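Local coordinates for protein endoglucanase (Clostridium thermocellum, PDB 2YIK) that probably hydrolyses the beta-1,4-glycosidic bonds of cellulose, as a family 9 glycoside hydrolase whose catalytic domain carries calcium and zinc ions, at residues 273-278 / 317-322; 215-220 / 261-266; 56-61 / 72-77; 112-117 / 158-163; 447-452 / 485-490. All coordinates share one frame; numbering follows the deposited sequence.

Contact 1: 273-278 / 317-322; sequences YGSSKW and CWNDVW. With CA (calcium ion), chain C.
Lys277 reaches Asn319, Asp320 and Trp322 across this contact, and each stage of its side chain has a different neighbour. Beyond CB the chain turns to put CG between the backbone N and the carbonyl carbon (chi1 68°). CG and CD skirt the calcium ion, which the carbonyl O of the same lysine ligates. CE comes within 3.4 Å of Asn319 O, and NZ ends in a salt bridge to Asp320 OD2 (3.1 Å), obliquely placed beside the Trp322 indole. The other carboxylate oxygen, Asp320 OD1, accepts from Trp322 N in an Asx turn and so steadies the acid. Asn319 works as a two-sided clamp on Ser276: OD1 takes Ser276 N in plane on a lone pair (3.0 Å), while ND2 gives a more bent bond to Ser276 OG (2.8 Å). A calcium-bound water also donates to Asn319 OD1 and Ser275 OG, the latter also hydrogen-bonded to Asp217 OD2, and a second one links the ion to Trp318 O. At the start of 273-278, Tyr273 makes a T-shaped stack, its edge presented to the face of Trp318 with planes at 78° and CD1 over the ring centre. The two loops thus meet at a calcium site to which Asp280 and Asp281, at the start of helix 279-293, also contribute; helix 322-336 follows the second loop, and helix 124-140 packs against Trp318.

Contact 2: 215-220 / 261-266; sequences GTDIIS and GVVQGE
Gly215 is the N-cap of helix 216-233, and its CA lies 3.5 Å from Val263 CG2, where the helix start is bound by an extended loop. This is a helix N-terminus whose first side chains hold a neighbouring loop. Thr216 comes next, its OG1 accepting from Gly261 N at 3.1 Å. Asp217 follows, with CG between the backbone N and the carbonyl carbon (chi1 60°). Its OD1 accepts from Val263 N at 3.0 Å, on the syn side but 30° out of the carboxylate plane. The second oxygen, OD2, takes Ser275 OG and a water that also donates to Val263 O, and thus Asp217 grips Val263 directly at N and through water at O. Ile218 adds apolar packing against Val263, and Ile209 of strand 206-209 touches both side chains: Ile218 CD1 is pressed to 3.4 Å from Val263 CG2, tighter than usual van der Waals contact.

Contact 3: 56-61 / 72-77; sequences CGTGVD and CHVYDA. With ZN (zinc ion), chain E.
Cys56 brings SG to within 4.1 Å of Cys72 SG and 3.7 Å of His73 ND1, the three atoms converging on one zinc ion. The sulfur of Cys56 stands anti to its backbone N (chi1 -179°), while that of Cys72 lies between N and the carbonyl carbon and passes 3.5 Å from Cys56 CA. His73 coordinates through ND1 (2.1 Å), and its far nitrogen, NE2, is bonded to Asp200, a second-shell carboxylate that would help to fix the ring's rotation. His115 supplies the fourth ligand. Four protein ligands, two of them thiolates, are consistent with a structural zinc. The backbones reinforce the site: Cys72 N donates to Gly57 O at 3.0 Å, and Gly57 N gives only weak bonds to Cys72 O and SG. The positive phi of Gly57 (99°) and its psi call for glycine here. Away from the metal, Thr58 CG2 touches Val74 CG1 at 3.8 Å and approaches Ala77 CB. The zinc therefore ties the linker between helices 49-54 and 60-63 to the loop just before 3-10 segment 74-77, which leads toward strand 79-80, and the backbone of Cys56 also bonds to Gly113, in the loop after strand 107-108.

Contact 4: 112-117 / 158-163; sequences GGFHDA and LRYFND. With ZN (zinc ion), chain E.
Gly113 runs past Phe161 with their CA atoms 5.0 Å apart, and both Gly112 and Gly113 have positive phi values suited to glycine, where the loop passes helix 151-167. The side chains form an aromatic cluster of Phe114, Tyr160 and Phe161, a hydrophobic contact buried between loop and helix. Phe114 is its middle layer, approached on opposite faces by the two helix residues. Tyr160 turns its edge to one face in a T-shaped pair, planes at 81° and centroids 5.5 Å apart. Phe161 takes the other face, and Phe114 CE1 sits over the centre of its ring; the planes are inclined at 32°, so the pair is oblique, with CD1 of Phe114 only 3.3 Å from Phe161 CE1. The edge of Tyr160 also meets the loop backbone, Gly113 O lying near the ring plane and 3.1 Å from CE2, while the phenol OH is hydrogen-bonded to Cys56 O. One residue beyond Phe114, His115 uses NE2 to bind the zinc ion, so a member of the cluster is next in sequence to a metal ligand. A water completes the join: it accepts from Gly113 N at 3.2 Å, donates to Tyr160 O at 2.7 Å, and rests over the centre of the Tyr160 ring.

Contact 5: 447-452 / 485-490; sequences VKYPHH and HVDRTN
His451 and Thr489 are the residues whose CA atoms come nearest, 4.6 Å apart, between two irregular loops that each contain an inverse gamma turn, centred on His451 in one and Asp487 in the other. No backbone-to-backbone hydrogen bond joins them; a carboxylate does the work instead. Asp487, with CG anti to its backbone N (chi1 -173°), extends its two oxygens to successive amides. OD2 receives Lys448 N on its syn lone pair in a nearly straight bond (2.8 Å, 169°), and OD1 receives Tyr449 N, also from the syn side but somewhat out of plane (2.9 Å). This pair of bonds holds the 447-449 backbone at two points. Tyr449 then crosses Asp487 at about a right angle, its CD1 lying 3.4 Å from Asp487 O, and Thr489 OG1 lies in the ring plane at the edge, beside CD2 at 3.7 Å. That hydroxyl is itself bonded to His467. Val447 CG1 packs near His485 NE2 (3.4 Å). Farther on, the main chains touch through a CA-H...O contact, Thr489 CA to Tyr449 O at 3.2 Å. Trp194 meets the His451 imidazole edge-to-face. These loops place His451, a predicted active-site residue, in what is probably the catalytic region of this family 9 glycoside hydrolase.

In the fold
The five contacts illustrate how chemistry can follow place in a largely helical enzyme. Contacts 2, 3 and 4 are buried, contact 5 partly so, and contact 1 lies at the surface. Contacts 3 and 4 share the zinc ion and join again where Cys56 meets Gly113 and Tyr160: contact 3 gives three ligands, contact 4 the fourth, His115, beside an aromatic cluster. Contacts 1 and 2 share the loop between helices 238-257 and 279-293, linked by Ser275 to Asp217, but calcium, a salt bridge and an aromatic stack mark the first and helix-start bonding the second. Tyr273 OH to Asp116 OD2 connects contact 1 with contact 4. Contact 5, paired by a carboxylate, is centred about 24 Å from contact 4's centre, yet Ala117 O packs against His452 ND1.

Contact 1: 273-278 / 317-322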
# COMPACT_ATOMS: atom_id res chain seq x y z
N TYR A 273 -3.54 -4.21 13.38
CA TYR A 273 -3.75 -4.73 12.04
C TYR A 273 -4.02 -6.23 12.10
O TYR A 273 -3.13 -7.05 11.90
CB TYR A 273 -2.54 -4.42 11.15
CG TYR A 273 -2.50 -2.98 10.70
CD1 TYR A 273 -3.32 -2.54 9.65
CD2 TYR A 273 -1.73 -2.04 11.38
CE1 TYR A 273 -3.37 -1.19 9.30
CE2 TYR A 273 -1.78 -0.69 11.04
CZ TYR A 273 -2.60 -0.27 9.99
OH TYR A 273 -2.65 1.07 9.68
N GLY A 274 -5.28 -6.56 12.39
CA GLY A 274 -5.71 -7.94 12.48
C GLY A 274 -5.96 -8.48 11.08
O GLY A 274 -6.86 -8.02 10.38
N SER A 275 -5.17 -9.46 10.68
CA SER A 275 -5.26 -10.05 9.34
C SER A 275 -6.29 -11.16 9.21
O SER A 275 -6.26 -12.13 9.95
CB SER A 275 -3.88 -10.58 8.92
OG SER A 275 -3.90 -11.11 7.62
N SER A 276 -7.19 -11.01 8.24
CA SER A 276 -8.23 -12.02 8.01
C SER A 276 -7.70 -13.28 7.34
O SER A 276 -8.00 -14.39 7.77
CB SER A 276 -9.35 -11.43 7.14
OG SER A 276 -9.94 -10.32 7.79
N LYS A 277 -6.92 -13.12 6.27
CA LYS A 277 -6.39 -14.30 5.59
C LYS A 277 -5.13 -14.05 4.78
O LYS A 277 -4.71 -12.92 4.58
CB LYS A 277 -7.44 -14.90 4.66
CG LYS A 277 -7.78 -14.03 3.48
CD LYS A 277 -8.68 -12.87 3.90
CE LYS A 277 -8.50 -11.63 3.02
NZ LYS A 277 -9.61 -11.43 2.03
N TRP A 278 -4.54 -15.15 4.32
CA TRP A 278 -3.31 -15.08 3.54
C TRP A 278 -3.52 -15.41 2.07
O TRP A 278 -2.69 -15.05 1.23
CB TRP A 278 -2.28 -16.06 4.12
CG TRP A 278 -2.74 -17.50 4.09
CD1 TRP A 278 -3.34 -18.19 5.11
CD2 TRP A 278 -2.63 -18.42 3.00
NE1 TRP A 278 -3.60 -19.48 4.72
CE2 TRP A 278 -3.17 -19.65 3.44
CE3 TRP A 278 -2.11 -18.33 1.70
CZ2 TRP A 278 -3.23 -20.79 2.61
CZ3 TRP A 278 -2.16 -19.47 0.87
CH2 TRP A 278 -2.72 -20.68 1.34
N CYS A 317 -7.94 -3.33 -0.22
CA CYS A 317 -7.45 -2.67 1.00
C CYS A 317 -6.40 -3.54 1.69
O CYS A 317 -6.26 -4.71 1.34
CB CYS A 317 -8.60 -2.41 1.98
SG CYS A 317 -9.45 -3.90 2.54
N TRP A 318 -5.67 -2.99 2.66
CA TRP A 318 -4.63 -3.77 3.32
C TRP A 318 -5.06 -5.14 3.83
O TRP A 318 -4.26 -6.06 3.87
CB TRP A 318 -3.98 -2.98 4.47
CG TRP A 318 -4.86 -2.73 5.67
CD1 TRP A 318 -5.53 -1.59 5.97
CD2 TRP A 318 -5.13 -3.66 6.74
NE1 TRP A 318 -6.22 -1.74 7.14
CE2 TRP A 318 -6.03 -2.99 7.62
CE3 TRP A 318 -4.78 -4.98 6.99
CZ2 TRP A 318 -6.49 -3.61 8.79
CZ3 TRP A 318 -5.25 -5.59 8.15
CH2 TRP A 318 -6.13 -4.91 9.02
N ASN A 319 -6.33 -5.27 4.22
CA ASN A 319 -6.81 -6.55 4.75
C ASN A 319 -7.54 -7.41 3.71
O ASN A 319 -8.12 -8.45 4.05
CB ASN A 319 -7.71 -6.29 5.97
CG ASN A 319 -7.92 -7.54 6.81
OD1 ASN A 319 -7.00 -8.34 6.99
ND2 ASN A 319 -9.12 -7.69 7.35
N ASP A 320 -7.52 -6.99 2.45
CA ASP A 320 -8.17 -7.75 1.39
C ASP A 320 -7.77 -7.26 0.01
O ASP A 320 -8.26 -6.23 -0.45
CB ASP A 320 -9.69 -7.67 1.52
CG ASP A 320 -10.41 -8.63 0.58
OD1 ASP A 320 -9.91 -8.86 -0.55
OD2 ASP A 320 -11.47 -9.15 0.96
N VAL A 321 -6.90 -8.00 -0.65
CA VAL A 321 -6.44 -7.61 -1.97
C VAL A 321 -6.99 -8.51 -3.07
O VAL A 321 -6.39 -8.64 -4.14
CB VAL A 321 -4.88 -7.58 -2.02
CG1 VAL A 321 -4.37 -6.51 -1.05
CG2 VAL A 321 -4.30 -8.97 -1.67
N TRP A 322 -8.14 -9.13 -2.82
CA TRP A 322 -8.76 -10.00 -3.82
C TRP A 322 -9.15 -9.23 -5.09
O TRP A 322 -8.98 -9.73 -6.20
CB TRP A 322 -10.02 -10.68 -3.25
CG TRP A 322 -9.78 -11.93 -2.43
CD1 TRP A 322 -10.27 -12.19 -1.18
CD2 TRP A 322 -9.05 -13.11 -2.83
NE1 TRP A 322 -9.87 -13.44 -0.76
CE2 TRP A 322 -9.11 -14.02 -1.73
CE3 TRP A 322 -8.31 -13.46 -3.96
CZ2 TRP A 322 -8.51 -15.29 -1.79
CZ3 TRP A 322 -7.71 -14.73 -4.01
CH2 TRP A 322 -7.79 -15.61 -2.92
CA CA C . -5.11 -10.81 3.33
O HOH W 1 -5.38 -10.09 5.80
O HOH W 2 -4.31 -8.39 2.83

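Contact 2: 215-220 / 261-266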
# COMPACT_ATOMS: atom_id res chain seq x y z
N GLY A 215 3.58 -16.91 8.33
CA GLY A 215 3.51 -15.47 8.18
C GLY A 215 3.20 -15.22 6.72
O GLY A 215 3.55 -14.19 6.16
N THR A 216 2.51 -16.19 6.13
CA THR A 216 2.14 -16.18 4.72
C THR A 216 1.55 -14.88 4.18
O THR A 216 1.91 -14.44 3.09
CB THR A 216 1.16 -17.32 4.43
OG1 THR A 216 1.58 -18.47 5.18
CG2 THR A 216 1.14 -17.66 2.94
N ASP A 217 0.64 -14.27 4.92
CA ASP A 217 0.03 -13.04 4.43
C ASP A 217 1.04 -11.91 4.23
O ASP A 217 1.10 -11.33 3.14
CB ASP A 217 -1.11 -12.60 5.37
CG ASP A 217 -0.65 -12.33 6.79
OD1 ASP A 217 0.30 -13.01 7.24
OD2 ASP A 217 -1.25 -11.46 7.46
N ILE A 218 1.86 -11.62 5.24
CA ILE A 218 2.85 -10.55 5.11
C ILE A 218 3.97 -10.90 4.13
O ILE A 218 4.42 -10.05 3.37
CB ILE A 218 3.50 -10.18 6.48
CG1 ILE A 218 2.49 -9.45 7.37
CG2 ILE A 218 4.70 -9.27 6.26
CD1 ILE A 218 1.48 -10.36 7.97
N ILE A 219 4.42 -12.16 4.14
CA ILE A 219 5.49 -12.59 3.23
C ILE A 219 5.02 -12.39 1.78
O ILE A 219 5.75 -11.83 0.96
CB ILE A 219 5.87 -14.09 3.45
CG1 ILE A 219 6.69 -14.29 4.73
CG2 ILE A 219 6.78 -14.55 2.32
CD1 ILE A 219 6.23 -13.46 5.87
N SER A 220 3.80 -12.83 1.49
CA SER A 220 3.24 -12.70 0.15
C SER A 220 2.97 -11.25 -0.24
O SER A 220 3.24 -10.85 -1.37
CB SER A 220 1.94 -13.50 0.04
OG SER A 220 2.18 -14.88 0.22
N GLY A 261 -0.59 -19.61 7.06
CA GLY A 261 -1.24 -18.93 8.17
C GLY A 261 -0.95 -17.44 8.11
O GLY A 261 -0.15 -16.99 7.30
N VAL A 262 -1.61 -16.66 8.96
CA VAL A 262 -1.36 -15.22 8.99
C VAL A 262 -0.53 -14.88 10.22
O VAL A 262 -0.54 -15.62 11.20
CB VAL A 262 -2.69 -14.41 9.02
CG1 VAL A 262 -3.54 -14.74 7.80
CG2 VAL A 262 -3.45 -14.69 10.31
N VAL A 263 0.22 -13.79 10.16
CA VAL A 263 1.00 -13.38 11.31
C VAL A 263 -0.03 -13.07 12.41
O VAL A 263 -1.01 -12.35 12.17
CB VAL A 263 1.86 -12.15 10.99
CG1 VAL A 263 2.45 -11.57 12.27
CG2 VAL A 263 3.00 -12.55 10.05
N GLN A 264 0.18 -13.63 13.59
CA GLN A 264 -0.73 -13.45 14.72
C GLN A 264 -0.53 -12.15 15.47
O GLN A 264 0.56 -11.58 15.48
CB GLN A 264 -0.59 -14.63 15.70
CG GLN A 264 -0.93 -15.98 15.09
CD GLN A 264 -2.40 -16.09 14.73
OE1 GLN A 264 -3.27 -16.04 15.61
NE2 GLN A 264 -2.70 -16.24 13.44
N GLY A 265 -1.60 -11.68 16.11
CA GLY A 265 -1.55 -10.43 16.86
C GLY A 265 -0.42 -10.35 17.88
O GLY A 265 0.26 -9.33 17.98
N GLU A 266 -0.22 -11.42 18.63
CA GLU A 266 0.82 -11.47 19.66
C GLU A 266 2.22 -11.42 19.06
O GLU A 266 3.20 -11.16 19.77
CB GLU A 266 0.70 -12.74 20.49
CG GLU A 266 0.77 -14.00 19.63
CD GLU A 266 0.75 -15.28 20.44
OE1 GLU A 266 0.66 -15.19 21.68
OE2 GLU A 266 0.84 -16.37 19.83
O HOH W 3 -0.77 -10.33 10.02

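Contact 3: 56-61 / 72-77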
# COMPACT_ATOMS: atom_id res chain seq x y z
N CYS A 56 11.04 7.06 7.28
CA CYS A 56 11.68 6.70 8.53
C CYS A 56 13.12 6.23 8.34
O CYS A 56 13.50 5.79 7.25
CB CYS A 56 10.83 5.60 9.17
SG CYS A 56 11.35 4.94 10.76
N GLY A 57 13.93 6.35 9.39
CA GLY A 57 15.31 5.89 9.31
C GLY A 57 16.42 6.88 9.04
O GLY A 57 16.27 8.09 9.23
N THR A 58 17.55 6.35 8.57
CA THR A 58 18.74 7.13 8.27
C THR A 58 18.74 7.77 6.89
O THR A 58 19.65 8.52 6.54
CB THR A 58 20.00 6.26 8.40
OG1 THR A 58 19.92 5.14 7.50
CG2 THR A 58 20.14 5.73 9.82
N GLY A 59 17.71 7.49 6.09
CA GLY A 59 17.68 8.07 4.77
C GLY A 59 16.63 9.15 4.54
O GLY A 59 16.38 9.52 3.39
N VAL A 60 16.04 9.70 5.59
CA VAL A 60 15.01 10.69 5.32
C VAL A 60 15.46 12.08 4.85
O VAL A 60 14.77 12.65 4.02
CB VAL A 60 13.94 10.77 6.47
CG1 VAL A 60 14.39 10.02 7.68
CG2 VAL A 60 13.60 12.22 6.80
N ASP A 61 16.57 12.66 5.33
CA ASP A 61 16.89 13.97 4.77
C ASP A 61 17.38 13.82 3.34
O ASP A 61 17.38 14.78 2.57
CB ASP A 61 17.92 14.81 5.59
CG ASP A 61 18.78 13.98 6.52
OD1 ASP A 61 19.64 13.22 6.03
OD2 ASP A 61 18.61 14.12 7.75
N CYS A 72 15.12 9.71 11.54
CA CYS A 72 14.45 9.35 12.78
C CYS A 72 14.61 7.87 13.10
O CYS A 72 14.88 7.06 12.22
CB CYS A 72 12.96 9.67 12.69
SG CYS A 72 12.17 8.90 11.25
N HIS A 73 14.41 7.53 14.38
CA HIS A 73 14.54 6.16 14.86
C HIS A 73 15.76 5.51 14.23
O HIS A 73 15.72 4.35 13.82
CB HIS A 73 13.27 5.37 14.53
CG HIS A 73 12.01 6.07 14.93
ND1 HIS A 73 11.20 6.73 14.03
CD2 HIS A 73 11.46 6.29 16.15
CE1 HIS A 73 10.21 7.32 14.68
NE2 HIS A 73 10.35 7.07 15.97
N VAL A 74 16.85 6.27 14.16
CA VAL A 74 18.07 5.75 13.57
C VAL A 74 18.62 4.55 14.34
O VAL A 74 19.44 3.80 13.80
CB VAL A 74 19.15 6.85 13.41
CG1 VAL A 74 18.61 7.98 12.53
CG2 VAL A 74 19.58 7.39 14.77
N TYR A 75 18.19 4.35 15.58
CA TYR A 75 18.67 3.19 16.32
C TYR A 75 18.11 1.89 15.73
O TYR A 75 18.55 0.80 16.08
CB TYR A 75 18.35 3.29 17.82
CG TYR A 75 16.95 3.73 18.19
CD1 TYR A 75 16.58 5.07 18.12
CD2 TYR A 75 16.02 2.81 18.67
CE1 TYR A 75 15.31 5.49 18.53
CE2 TYR A 75 14.74 3.21 19.07
CZ TYR A 75 14.40 4.56 19.00
OH TYR A 75 13.16 4.98 19.44
N ASP A 76 17.13 2.02 14.83
CA ASP A 76 16.53 0.87 14.14
C ASP A 76 17.64 0.21 13.33
O ASP A 76 17.61 -1.00 13.08
CB ASP A 76 15.45 1.31 13.13
CG ASP A 76 14.14 1.73 13.78
OD1 ASP A 76 13.97 1.56 15.01
OD2 ASP A 76 13.27 2.24 13.03
N ALA A 77 18.59 1.03 12.89
CA ALA A 77 19.71 0.57 12.08
C ALA A 77 20.73 -0.25 12.87
O ALA A 77 21.63 -0.85 12.28
CB ALA A 77 20.39 1.75 11.40
ZN ZN E . 11.05 7.01 11.99

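Contact 4: 112-117 / 158-163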
# COMPACT_ATOMS: atom_id res chain seq x y z
N GLY A 112 14.56 2.33 7.88
CA GLY A 112 14.02 2.70 6.58
C GLY A 112 12.52 2.53 6.48
O GLY A 112 11.84 2.30 7.47
N GLY A 113 12.00 2.65 5.26
CA GLY A 113 10.57 2.50 5.09
C GLY A 113 9.78 3.69 5.59
O GLY A 113 10.30 4.80 5.72
N PHE A 114 8.51 3.44 5.91
CA PHE A 114 7.61 4.50 6.33
C PHE A 114 6.84 4.23 7.61
O PHE A 114 6.50 3.08 7.89
CB PHE A 114 6.58 4.74 5.21
CG PHE A 114 7.20 5.11 3.88
CD1 PHE A 114 7.79 4.14 3.08
CD2 PHE A 114 7.18 6.43 3.43
CE1 PHE A 114 8.35 4.47 1.84
CE2 PHE A 114 7.73 6.78 2.20
CZ PHE A 114 8.32 5.80 1.40
N HIS A 115 6.57 5.29 8.38
CA HIS A 115 5.77 5.19 9.60
C HIS A 115 4.42 4.79 9.06
O HIS A 115 4.06 5.13 7.94
CB HIS A 115 5.63 6.53 10.31
CG HIS A 115 6.93 7.12 10.75
ND1 HIS A 115 7.23 8.46 10.58
CD2 HIS A 115 8.00 6.57 11.37
CE1 HIS A 115 8.42 8.71 11.07
NE2 HIS A 115 8.91 7.58 11.56
N ASP A 116 3.62 4.12 9.85
CA ASP A 116 2.36 3.65 9.31
C ASP A 116 1.24 4.65 9.10
O ASP A 116 0.67 4.76 7.99
CB ASP A 116 1.79 2.56 10.19
CG ASP A 116 0.43 2.03 9.68
OD1 ASP A 116 0.41 1.31 8.65
OD2 ASP A 116 -0.61 2.33 10.31
N ALA A 117 0.96 5.45 10.10
CA ALA A 117 -0.17 6.31 10.01
C ALA A 117 0.18 7.71 10.55
O ALA A 117 0.78 8.49 9.80
CB ALA A 117 -1.28 5.63 10.88
N LEU A 158 8.81 4.53 -4.09
CA LEU A 158 8.79 3.08 -4.29
C LEU A 158 10.13 2.42 -3.97
O LEU A 158 10.16 1.29 -3.49
CB LEU A 158 8.35 2.76 -5.72
CG LEU A 158 6.88 3.10 -5.98
CD1 LEU A 158 6.58 3.11 -7.46
CD2 LEU A 158 5.98 2.10 -5.25
N ARG A 159 11.23 3.12 -4.22
CA ARG A 159 12.55 2.59 -3.90
C ARG A 159 12.71 2.56 -2.39
O ARG A 159 13.28 1.61 -1.83
CB ARG A 159 13.66 3.45 -4.51
CG ARG A 159 13.95 3.18 -5.97
CD ARG A 159 14.97 4.19 -6.51
NE ARG A 159 15.30 3.97 -7.92
CZ ARG A 159 16.18 3.08 -8.36
NH1 ARG A 159 16.84 2.31 -7.51
NH2 ARG A 159 16.42 2.98 -9.66
N TYR A 160 12.21 3.59 -1.71
CA TYR A 160 12.33 3.64 -0.27
C TYR A 160 11.53 2.51 0.39
O TYR A 160 11.98 1.95 1.40
CB TYR A 160 11.86 5.00 0.27
CG TYR A 160 12.59 5.43 1.53
CD1 TYR A 160 13.93 5.82 1.49
CD2 TYR A 160 11.94 5.43 2.77
CE1 TYR A 160 14.61 6.20 2.64
CE2 TYR A 160 12.62 5.81 3.93
CZ TYR A 160 13.95 6.20 3.86
OH TYR A 160 14.63 6.56 5.00
N PHE A 161 10.37 2.18 -0.16
CA PHE A 161 9.54 1.08 0.38
C PHE A 161 10.25 -0.25 0.18
O PHE A 161 10.51 -0.99 1.13
CB PHE A 161 8.20 0.96 -0.36
CG PHE A 161 7.06 1.71 0.27
CD1 PHE A 161 6.55 1.34 1.52
CD2 PHE A 161 6.45 2.75 -0.42
CE1 PHE A 161 5.44 2.01 2.06
CE2 PHE A 161 5.36 3.42 0.11
CZ PHE A 161 4.85 3.05 1.35
N ASN A 162 10.55 -0.56 -1.08
CA ASN A 162 11.17 -1.81 -1.43
C ASN A 162 12.62 -2.04 -0.97
O ASN A 162 13.01 -3.19 -0.75
CB ASN A 162 11.04 -2.03 -2.94
CG ASN A 162 9.59 -2.18 -3.38
OD1 ASN A 162 8.98 -1.25 -3.93
ND2 ASN A 162 9.01 -3.35 -3.11
N ASP A 163 13.40 -0.98 -0.81
CA ASP A 163 14.77 -1.18 -0.34
C ASP A 163 14.68 -1.58 1.13
O ASP A 163 15.53 -2.32 1.64
CB ASP A 163 15.61 0.10 -0.49
CG ASP A 163 15.88 0.44 -1.94
OD1 ASP A 163 15.81 -0.47 -2.79
OD2 ASP A 163 16.19 1.61 -2.24
ZN ZN E . 11.05 7.01 11.99
O HOH W 4 14.16 2.52 2.97

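Contact 5: 447-452 / 485-490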
# COMPACT_ATOMS: atom_id res chain seq x y z
N VAL A 447 -9.02 20.24 4.93
CA VAL A 447 -8.94 19.99 6.36
C VAL A 447 -7.55 20.47 6.78
O VAL A 447 -6.59 20.37 6.00
CB VAL A 447 -9.11 18.49 6.69
CG1 VAL A 447 -10.55 18.07 6.47
CG2 VAL A 447 -8.20 17.66 5.83
N LYS A 448 -7.43 20.98 8.00
CA LYS A 448 -6.16 21.52 8.47
C LYS A 448 -5.57 20.87 9.71
O LYS A 448 -4.44 21.18 10.08
CB LYS A 448 -6.31 23.03 8.70
CG LYS A 448 -6.71 23.79 7.45
CD LYS A 448 -7.35 25.13 7.77
CE LYS A 448 -7.57 25.95 6.51
NZ LYS A 448 -8.51 25.31 5.54
N TYR A 449 -6.31 19.96 10.34
CA TYR A 449 -5.82 19.33 11.56
C TYR A 449 -5.69 17.81 11.51
O TYR A 449 -6.27 17.11 12.35
CB TYR A 449 -6.73 19.71 12.72
CG TYR A 449 -6.76 21.18 13.01
CD1 TYR A 449 -7.58 22.04 12.28
CD2 TYR A 449 -5.93 21.74 13.99
CE1 TYR A 449 -7.58 23.41 12.51
CE2 TYR A 449 -5.92 23.11 14.23
CZ TYR A 449 -6.75 23.94 13.49
OH TYR A 449 -6.72 25.29 13.71
N PRO A 450 -4.93 17.27 10.54
CA PRO A 450 -4.80 15.81 10.50
C PRO A 450 -4.22 15.20 11.78
O PRO A 450 -3.43 15.84 12.49
CB PRO A 450 -3.93 15.56 9.26
CG PRO A 450 -3.16 16.87 9.10
CD PRO A 450 -4.21 17.91 9.42
N HIS A 451 -4.62 13.97 12.08
CA HIS A 451 -4.14 13.25 13.25
C HIS A 451 -2.76 12.71 12.89
O HIS A 451 -2.60 11.54 12.51
CB HIS A 451 -5.10 12.10 13.56
CG HIS A 451 -4.78 11.36 14.83
ND1 HIS A 451 -4.21 10.11 14.83
CD2 HIS A 451 -4.97 11.70 16.12
CE1 HIS A 451 -4.05 9.71 16.08
NE2 HIS A 451 -4.50 10.65 16.89
N HIS A 452 -1.75 13.56 13.03
CA HIS A 452 -0.38 13.21 12.65
C HIS A 452 0.65 13.86 13.57
O HIS A 452 0.73 15.09 13.66
CB HIS A 452 -0.17 13.67 11.20
CG HIS A 452 1.13 13.24 10.59
ND1 HIS A 452 1.28 12.05 9.92
CD2 HIS A 452 2.31 13.89 10.48
CE1 HIS A 452 2.50 11.98 9.42
NE2 HIS A 452 3.15 13.09 9.75
N HIS A 485 -18.13 16.10 9.35
CA HIS A 485 -16.72 15.89 9.65
C HIS A 485 -16.18 16.85 10.72
O HIS A 485 -16.49 18.05 10.71
CB HIS A 485 -15.91 16.10 8.36
CG HIS A 485 -14.42 16.01 8.54
ND1 HIS A 485 -13.73 14.82 8.51
CD2 HIS A 485 -13.48 16.98 8.72
CE1 HIS A 485 -12.44 15.05 8.66
NE2 HIS A 485 -12.26 16.35 8.79
N VAL A 486 -15.38 16.34 11.65
CA VAL A 486 -14.78 17.18 12.69
C VAL A 486 -13.29 17.30 12.41
O VAL A 486 -12.54 16.34 12.54
CB VAL A 486 -15.00 16.61 14.10
CG1 VAL A 486 -14.16 17.40 15.12
CG2 VAL A 486 -16.49 16.67 14.46
N ASP A 487 -12.87 18.50 12.03
CA ASP A 487 -11.48 18.76 11.70
C ASP A 487 -10.63 19.15 12.92
O ASP A 487 -10.35 20.33 13.14
CB ASP A 487 -11.42 19.85 10.61
CG ASP A 487 -10.01 20.07 10.08
OD1 ASP A 487 -9.14 19.22 10.32
OD2 ASP A 487 -9.80 21.10 9.40
N ARG A 488 -10.24 18.15 13.70
CA ARG A 488 -9.42 18.35 14.89
C ARG A 488 -8.30 17.31 14.94
O ARG A 488 -8.49 16.17 14.51
CB ARG A 488 -10.26 18.22 16.16
CG ARG A 488 -11.12 19.43 16.50
CD ARG A 488 -11.80 19.21 17.84
NE ARG A 488 -10.82 19.04 18.92
CZ ARG A 488 -10.18 20.04 19.52
NH1 ARG A 488 -10.42 21.30 19.16
NH2 ARG A 488 -9.29 19.78 20.47
N THR A 489 -7.15 17.70 15.46
CA THR A 489 -6.01 16.80 15.56
C THR A 489 -6.36 15.53 16.34
O THR A 489 -5.87 14.44 16.02
CB THR A 489 -4.81 17.51 16.22
OG1 THR A 489 -4.43 18.65 15.42
CG2 THR A 489 -3.62 16.57 16.34
N ASN A 490 -7.20 15.64 17.37
CA ASN A 490 -7.55 14.46 18.15
C ASN A 490 -8.73 13.64 17.61
O ASN A 490 -9.16 12.68 18.26
CB ASN A 490 -7.79 14.82 19.62
CG ASN A 490 -8.97 15.74 19.82
OD1 ASN A 490 -9.71 16.04 18.89
ND2 ASN A 490 -9.16 16.20 21.06